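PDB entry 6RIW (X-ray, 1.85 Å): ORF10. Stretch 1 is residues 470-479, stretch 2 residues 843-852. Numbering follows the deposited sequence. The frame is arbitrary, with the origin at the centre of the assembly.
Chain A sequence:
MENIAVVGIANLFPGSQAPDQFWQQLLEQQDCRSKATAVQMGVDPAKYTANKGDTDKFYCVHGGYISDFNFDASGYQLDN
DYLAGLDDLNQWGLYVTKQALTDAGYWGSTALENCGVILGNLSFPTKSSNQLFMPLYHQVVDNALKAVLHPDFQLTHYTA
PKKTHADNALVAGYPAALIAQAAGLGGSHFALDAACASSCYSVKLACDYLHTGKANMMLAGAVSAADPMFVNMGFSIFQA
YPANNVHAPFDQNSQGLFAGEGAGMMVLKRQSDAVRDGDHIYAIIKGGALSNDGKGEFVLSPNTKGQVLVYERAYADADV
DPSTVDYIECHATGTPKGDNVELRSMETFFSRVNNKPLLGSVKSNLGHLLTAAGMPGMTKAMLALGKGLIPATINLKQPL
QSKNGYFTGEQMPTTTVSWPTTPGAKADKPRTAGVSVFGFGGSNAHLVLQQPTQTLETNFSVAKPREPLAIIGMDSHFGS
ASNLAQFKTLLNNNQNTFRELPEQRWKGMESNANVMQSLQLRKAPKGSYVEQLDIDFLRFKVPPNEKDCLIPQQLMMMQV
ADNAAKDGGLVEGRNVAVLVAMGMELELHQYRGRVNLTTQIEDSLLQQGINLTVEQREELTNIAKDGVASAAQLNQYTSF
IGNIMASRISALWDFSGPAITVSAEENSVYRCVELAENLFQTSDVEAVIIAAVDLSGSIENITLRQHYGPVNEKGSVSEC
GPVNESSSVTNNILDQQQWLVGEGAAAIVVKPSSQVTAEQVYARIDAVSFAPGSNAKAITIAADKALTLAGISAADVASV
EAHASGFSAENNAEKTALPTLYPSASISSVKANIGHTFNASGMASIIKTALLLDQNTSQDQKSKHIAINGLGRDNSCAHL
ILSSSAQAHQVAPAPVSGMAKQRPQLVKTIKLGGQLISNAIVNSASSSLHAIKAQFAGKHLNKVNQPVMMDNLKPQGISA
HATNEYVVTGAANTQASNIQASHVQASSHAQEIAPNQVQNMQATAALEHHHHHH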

# COMPACT_ATOMS: atom_id res chain seq x y z
N ALA A 470 -6.27 -14.94 20.18
CA ALA A 470 -5.15 -15.64 20.78
C ALA A 470 -3.95 -15.57 19.85
O ALA A 470 -4.06 -15.91 18.68
CB ALA A 470 -5.52 -17.10 21.06
N ILE A 471 -2.79 -15.16 20.38
CA ILE A 471 -1.55 -15.21 19.61
C ILE A 471 -0.93 -16.59 19.79
O ILE A 471 -0.58 -16.97 20.92
CB ILE A 471 -0.56 -14.12 20.08
CG1 ILE A 471 -1.18 -12.73 19.99
CG2 ILE A 471 0.76 -14.22 19.30
CD1 ILE A 471 -0.39 -11.58 20.71
N ILE A 472 -0.82 -17.35 18.70
CA ILE A 472 -0.37 -18.75 18.77
C ILE A 472 0.90 -19.00 17.98
O ILE A 472 1.44 -20.12 18.03
CB ILE A 472 -1.48 -19.71 18.28
CG1 ILE A 472 -1.83 -19.43 16.81
CG2 ILE A 472 -2.72 -19.51 19.12
CD1 ILE A 472 -2.82 -20.43 16.23
N GLY A 473 1.44 -18.01 17.29
CA GLY A 473 2.67 -18.23 16.57
C GLY A 473 3.32 -16.88 16.38
O GLY A 473 2.58 -15.90 16.19
N MET A 474 4.65 -16.78 16.52
CA MET A 474 5.36 -15.51 16.40
C MET A 474 6.76 -15.76 15.84
O MET A 474 7.38 -16.80 16.10
CB MET A 474 5.50 -14.77 17.74
CG MET A 474 4.21 -14.54 18.54
SD MET A 474 4.33 -13.30 19.83
CE MET A 474 5.52 -14.02 20.95
N ASP A 475 7.28 -14.76 15.12
CA ASP A 475 8.71 -14.68 14.82
C ASP A 475 9.10 -13.22 14.65
O ASP A 475 8.26 -12.37 14.35
CB ASP A 475 9.10 -15.50 13.59
CG ASP A 475 10.63 -15.64 13.42
OD1 ASP A 475 11.37 -15.73 14.44
OD2 ASP A 475 11.11 -15.63 12.27
N SER A 476 10.39 -12.94 14.83
CA SER A 476 10.85 -11.56 14.82
C SER A 476 12.28 -11.49 14.30
O SER A 476 13.11 -12.35 14.61
CB SER A 476 10.79 -10.96 16.22
OG SER A 476 11.64 -11.68 17.10
N HIS A 477 12.57 -10.43 13.57
CA HIS A 477 13.93 -10.14 13.10
C HIS A 477 14.13 -8.63 13.22
O HIS A 477 13.75 -7.87 12.32
CB HIS A 477 14.11 -10.65 11.69
CG HIS A 477 15.52 -10.57 11.19
ND1 HIS A 477 15.97 -11.32 10.13
CD2 HIS A 477 16.57 -9.82 11.60
CE1 HIS A 477 17.24 -11.03 9.90
NE2 HIS A 477 17.63 -10.13 10.78
N PHE A 478 14.71 -8.19 14.34
CA PHE A 478 14.92 -6.77 14.63
C PHE A 478 16.41 -6.55 14.83
O PHE A 478 16.99 -7.05 15.81
CB PHE A 478 14.16 -6.34 15.88
CG PHE A 478 12.68 -6.29 15.69
CD1 PHE A 478 12.11 -5.38 14.81
CD2 PHE A 478 11.85 -7.15 16.41
CE1 PHE A 478 10.74 -5.31 14.65
CE2 PHE A 478 10.48 -7.09 16.25
CZ PHE A 478 9.92 -6.16 15.36
N GLY A 479 17.04 -5.82 13.91
CA GLY A 479 18.47 -5.60 14.07
C GLY A 479 19.18 -6.94 14.03
O GLY A 479 18.81 -7.84 13.27
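Stretch 2 843-852: MASIIKTALL

How does stretch 2 lie on the strand? Residues 843-852 are helical throughout, part of a longer helix that extends beyond both ends of the stretch, and they pack on the strand residues 470-478, which continue a strand begun earlier in the chain. The two axes approach to 9.8 Å, and their N-to-C directions differ by 123°, with a signed crossing angle of -123°, so the helix runs obliquely back against the strand. The register follows this reversed sense: Met 474 CA lies 7.4 Å from Ile 847 CA. Earlier on the strand and later on the helix, Ile 471 CA lies 7.8 Å from Ala 850 CA. Successive i to i+4 backbone hydrogen bonds, such as Ala 850 N to Ile 846 O at 2.7 Å, hold the helix in shape.

What does Met 474 do at the centre of the contact? Met 474, with rotamers m, t and m, has more of its surface covered than any other residue of the contact, and its side chain touches three helix residues. Met 474 SD is 3.8 Å from Ala 850 CB and 4.0 Å from Ile 847 CG1, and Met 474 CE reaches Leu 851 CD2 at 3.5 Å. Leu 851 starts out sideways at its CA-to-CB bond, but the end of its side chain comes nearer and meets the methionine methyl. The small side chain of Ala 850 also receives Ile 471, whose CD1 lies 4.0 Å from Ala 850 CB and 3.9 Å from Ile 846 CG2.

Where does Ile 847 reach beyond the methionine? It points toward the strand, and its extended side chain (m, t) brings Ile 847 CD1 to 3.6 Å from the backbone atom Asp 475 O and to 4.4 Å from Ser 476 CB. Asp 475 itself turns its CA-to-CB bond away from the helix, which leaves its main chain to meet the isoleucine; its carboxylate is hydrogen-bonded elsewhere in the structure.

How does Phe 478 extend the contact? Near the end of the strand, its CA-to-CB bond points toward the helix and Phe 478 CZ comes to 3.7 Å from Ala 844 CB, with the methyl placed obliquely to the ring. This pairs a late strand residue with a residue near the start of stretch 2, in keeping with the reversed direction. No hydrogen bond joins the two stretches, and the 393 Å² buried between them, both sides summed, comes largely from apolar residues.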

# COMPACT_ATOMS: atom_id res chain seq x y z
N MET A 843 4.14 -4.11 15.79
CA MET A 843 4.49 -5.53 15.95
C MET A 843 5.58 -5.73 17.00
O MET A 843 5.50 -6.66 17.81
CB MET A 843 4.92 -6.12 14.60
CG MET A 843 4.96 -7.64 14.56
SD MET A 843 3.37 -8.41 14.94
CE MET A 843 2.46 -8.01 13.43
N ALA A 844 6.60 -4.87 17.02
CA ALA A 844 7.61 -4.96 18.07
C ALA A 844 6.98 -4.87 19.46
O ALA A 844 7.35 -5.64 20.36
CB ALA A 844 8.66 -3.85 17.91
N SER A 845 6.06 -3.93 19.66
CA SER A 845 5.42 -3.78 20.97
C SER A 845 4.58 -5.00 21.34
O SER A 845 4.57 -5.43 22.50
CB SER A 845 4.54 -2.54 21.00
OG SER A 845 5.29 -1.38 20.72
N ILE A 846 3.79 -5.50 20.38
CA ILE A 846 2.94 -6.65 20.66
C ILE A 846 3.79 -7.86 21.00
O ILE A 846 3.50 -8.60 21.96
CB ILE A 846 2.01 -6.93 19.46
CG1 ILE A 846 0.87 -5.90 19.44
CG2 ILE A 846 1.44 -8.38 19.54
CD1 ILE A 846 -0.03 -5.98 18.17
N ILE A 847 4.87 -8.09 20.25
CA ILE A 847 5.66 -9.30 20.48
C ILE A 847 6.43 -9.22 21.80
O ILE A 847 6.48 -10.21 22.55
CB ILE A 847 6.59 -9.55 19.29
CG1 ILE A 847 5.72 -9.99 18.09
CG2 ILE A 847 7.66 -10.64 19.64
CD1 ILE A 847 6.52 -10.36 16.85
N LYS A 848 7.03 -8.06 22.12
CA LYS A 848 7.62 -7.89 23.45
C LYS A 848 6.61 -8.23 24.54
O LYS A 848 6.90 -8.97 25.49
CB LYS A 848 8.12 -6.46 23.66
CG LYS A 848 8.47 -6.17 25.14
CD LYS A 848 8.86 -4.71 25.40
CE LYS A 848 8.88 -4.38 26.90
NZ LYS A 848 9.16 -2.93 27.14
N THR A 849 5.41 -7.65 24.43
CA THR A 849 4.38 -7.81 25.45
C THR A 849 3.91 -9.25 25.52
O THR A 849 3.76 -9.82 26.62
CB THR A 849 3.22 -6.87 25.15
OG1 THR A 849 3.68 -5.51 25.15
CG2 THR A 849 2.09 -7.02 26.18
N ALA A 850 3.68 -9.88 24.36
CA ALA A 850 3.27 -11.29 24.37
C ALA A 850 4.34 -12.20 24.97
O ALA A 850 4.01 -13.14 25.69
CB ALA A 850 2.92 -11.74 22.95
N LEU A 851 5.62 -11.93 24.68
CA LEU A 851 6.68 -12.77 25.27
C LEU A 851 6.72 -12.61 26.79
O LEU A 851 6.87 -13.60 27.51
CB LEU A 851 8.05 -12.43 24.66
CG LEU A 851 8.35 -12.84 23.20
CD1 LEU A 851 9.68 -12.22 22.70
CD2 LEU A 851 8.37 -14.37 22.99
N LEU A 852 6.56 -11.38 27.29
CA LEU A 852 6.57 -11.14 28.73
C LEU A 852 5.40 -11.84 29.41
O LEU A 852 5.56 -12.45 30.47
CB LEU A 852 6.50 -9.65 29.04
CG LEU A 852 7.75 -8.80 28.76
CD1 LEU A 852 7.54 -7.38 29.32
CD2 LEU A 852 9.00 -9.44 29.35